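Local coordinates for putative oxidoreductase yhhX (Escherichia coli K-12, PDB 3F4L), which is probably an NADP-dependent oxidoreductase of the Gfo/Idh/MocA family, possibly acting as a scyllo-inositol dehydrogenase, at residues A[144-149]-A[236-241]. Numbering follows the deposited sequence.
Sequences GEIVEV and FIVHGK
Glu-145 and Lys-241 run side by side and point the same way, the extended lysine chain lying along the glutamate. With CG of Glu-145 anti to its backbone N (chi1 -169°) and the chain extended beyond, the carboxylate is carried out to the ammonium, ending in a long salt bridge, OE1 of Glu-145 to NZ of Lys-241 at 3.5 Å. That ammonium also donates to the carbonyl of Leu-200 of the second subunit; an alanine here, without the chain and its charge, would probably leave Glu-145 less firmly placed and loosen the tie between subunits. The backbone N of Lys-241 donates a hydrogen bond to O of Glu-145 (2.9 Å) from above the carbonyl plane. Further along, strands 146-152 and 236-240 pair antiparallel in the large sheet of the C-terminal alpha/beta domain, their pairing interrupted by a classic beta bulge. Val-147 and Glu-148 both face His-239, whose carbonyl O accepts in-plane hydrogen bonds from N of Val-147 (2.9 Å) and N of Glu-148 (3.1 Å). The straightest bond, at 168°, returns from N of His-239 to O of Glu-148. On one face of the sheet, the side chains of Ile-146 and Val-238 cross obliquely, CG2 of Ile-146 lying 4.0 Å from CG1 of Val-238; helix 129-140 packs on Val-238, helix 171-187 on Val-149. On the other, Glu-148 OE2 forms a salt bridge with Lys-224 of the second subunit, and the His-239 imidazole, hydrogen-bonded through ND1 to Ser-244, meets the ring of Tyr-233 of that subunit.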
loop_
_atom_site.group_PDB
_atom_site.type_symbol
_atom_site.label_atom_id
_atom_site.label_comp_id
_atom_site.label_asym_id
_atom_site.label_seq_id
_atom_site.Cartn_x
_atom_site.Cartn_y
_atom_site.Cartn_z
ATOM N N GLY A 144 2.537 -2.881 20.342
ATOM C CA GLY A 144 2.728 -4.316 20.428
ATOM C C GLY A 144 3.543 -4.782 19.236
ATOM O O GLY A 144 4.176 -3.966 18.568
ATOM N N GLU A 145 3.518 -6.078 18.944
ATOM C CA GLU A 145 4.292 -6.594 17.820
ATOM C C GLU A 145 3.947 -5.871 16.513
ATOM O O GLU A 145 2.794 -5.859 16.080
ATOM C CB GLU A 145 4.059 -8.097 17.654
ATOM C CG GLU A 145 5.029 -8.736 16.672
ATOM C CD GLU A 145 4.626 -10.138 16.286
ATOM O OE1 GLU A 145 4.333 -10.944 17.198
ATOM O OE2 GLU A 145 4.604 -10.438 15.071
ATOM N N ILE A 146 4.957 -5.278 15.884
ATOM C CA ILE A 146 4.734 -4.544 14.639
ATOM C C ILE A 146 4.541 -5.481 13.452
ATOM O O ILE A 146 5.326 -6.399 13.257
ATOM C CB ILE A 146 5.918 -3.606 14.343
ATOM C CG1 ILE A 146 6.172 -2.711 15.560
ATOM C CG2 ILE A 146 5.641 -2.787 13.080
ATOM C CD1 ILE A 146 4.940 -1.940 16.010
ATOM N N VAL A 147 3.500 -5.249 12.662
ATOM C CA VAL A 147 3.259 -6.093 11.508
ATOM C C VAL A 147 3.323 -5.337 10.188
ATOM O O VAL A 147 3.546 -5.940 9.145
ATOM C CB VAL A 147 1.912 -6.837 11.622
ATOM C CG1 VAL A 147 1.977 -7.812 12.785
ATOM C CG2 VAL A 147 0.771 -5.847 11.812
ATOM N N GLU A 148 3.142 -4.017 10.224
ATOM C CA GLU A 148 3.215 -3.260 8.990
ATOM C C GLU A 148 3.640 -1.807 9.176
ATOM O O GLU A 148 3.228 -1.133 10.118
ATOM C CB GLU A 148 1.881 -3.317 8.236
ATOM C CG GLU A 148 1.994 -2.804 6.796
ATOM C CD GLU A 148 1.073 -3.532 5.820
ATOM O OE1 GLU A 148 1.033 -4.779 5.859
ATOM O OE2 GLU A 148 0.409 -2.860 5.001
ATOM N N VAL A 149 4.491 -1.356 8.265
ATOM C CA VAL A 149 4.998 0.008 8.258
ATOM C C VAL A 149 4.832 0.476 6.819
ATOM O O VAL A 149 5.092 -0.276 5.875
ATOM C CB VAL A 149 6.499 0.057 8.675
ATOM C CG1 VAL A 149 7.063 1.484 8.522
ATOM C CG2 VAL A 149 6.648 -0.387 10.121
ATOM N N PHE A 236 3.633 8.494 7.381
ATOM C CA PHE A 236 3.958 7.174 7.931
ATOM C C PHE A 236 2.716 6.529 8.516
ATOM O O PHE A 236 1.846 7.207 9.086
ATOM C CB PHE A 236 4.993 7.240 9.064
ATOM C CG PHE A 236 6.392 7.537 8.611
ATOM C CD1 PHE A 236 6.914 8.826 8.723
ATOM C CD2 PHE A 236 7.188 6.532 8.070
ATOM C CE1 PHE A 236 8.213 9.111 8.298
ATOM C CE2 PHE A 236 8.488 6.804 7.644
ATOM C CZ PHE A 236 9.001 8.094 7.757
ATOM N N ILE A 237 2.656 5.210 8.385
ATOM C CA ILE A 237 1.565 4.418 8.935
ATOM C C ILE A 237 2.267 3.230 9.578
ATOM O O ILE A 237 3.153 2.639 8.968
ATOM C CB ILE A 237 0.623 3.867 7.846
ATOM C CG1 ILE A 237 -0.092 5.009 7.127
ATOM C CG2 ILE A 237 -0.411 2.936 8.487
ATOM C CD1 ILE A 237 -1.022 4.527 6.038
ATOM N N VAL A 238 1.899 2.902 10.811
ATOM C CA VAL A 238 2.493 1.755 11.502
ATOM C C VAL A 238 1.354 0.998 12.176
ATOM O O VAL A 238 0.550 1.594 12.895
ATOM C CB VAL A 238 3.488 2.181 12.607
ATOM C CG1 VAL A 238 4.069 0.933 13.285
ATOM C CG2 VAL A 238 4.599 3.029 12.026
ATOM N N HIS A 239 1.277 -0.302 11.929
ATOM C CA HIS A 239 0.235 -1.126 12.531
ATOM C C HIS A 239 0.900 -2.239 13.316
ATOM O O HIS A 239 1.790 -2.914 12.804
ATOM C CB HIS A 239 -0.689 -1.733 11.451
ATOM C CG HIS A 239 -1.581 -0.727 10.789
ATOM N ND1 HIS A 239 -2.481 0.044 11.491
ATOM C CD2 HIS A 239 -1.688 -0.342 9.495
ATOM C CE1 HIS A 239 -3.101 0.863 10.662
ATOM N NE2 HIS A 239 -2.637 0.649 9.443
ATOM N N GLY A 240 0.462 -2.406 14.562
ATOM C CA GLY A 240 0.983 -3.443 15.431
ATOM C C GLY A 240 -0.200 -4.258 15.930
ATOM O O GLY A 240 -1.341 -3.944 15.620
ATOM N N LYS A 241 0.051 -5.296 16.713
ATOM C CA LYS A 241 -1.046 -6.123 17.204
ATOM C C LYS A 241 -1.925 -5.436 18.259
ATOM O O LYS A 241 -3.084 -5.813 18.450
ATOM C CB LYS A 241 -0.495 -7.448 17.734
ATOM C CG LYS A 241 0.023 -8.351 16.613
ATOM C CD LYS A 241 0.417 -9.720 17.130
ATOM C CE LYS A 241 0.727 -10.663 15.988
ATOM N NZ LYS A 241 1.055 -12.016 16.505
#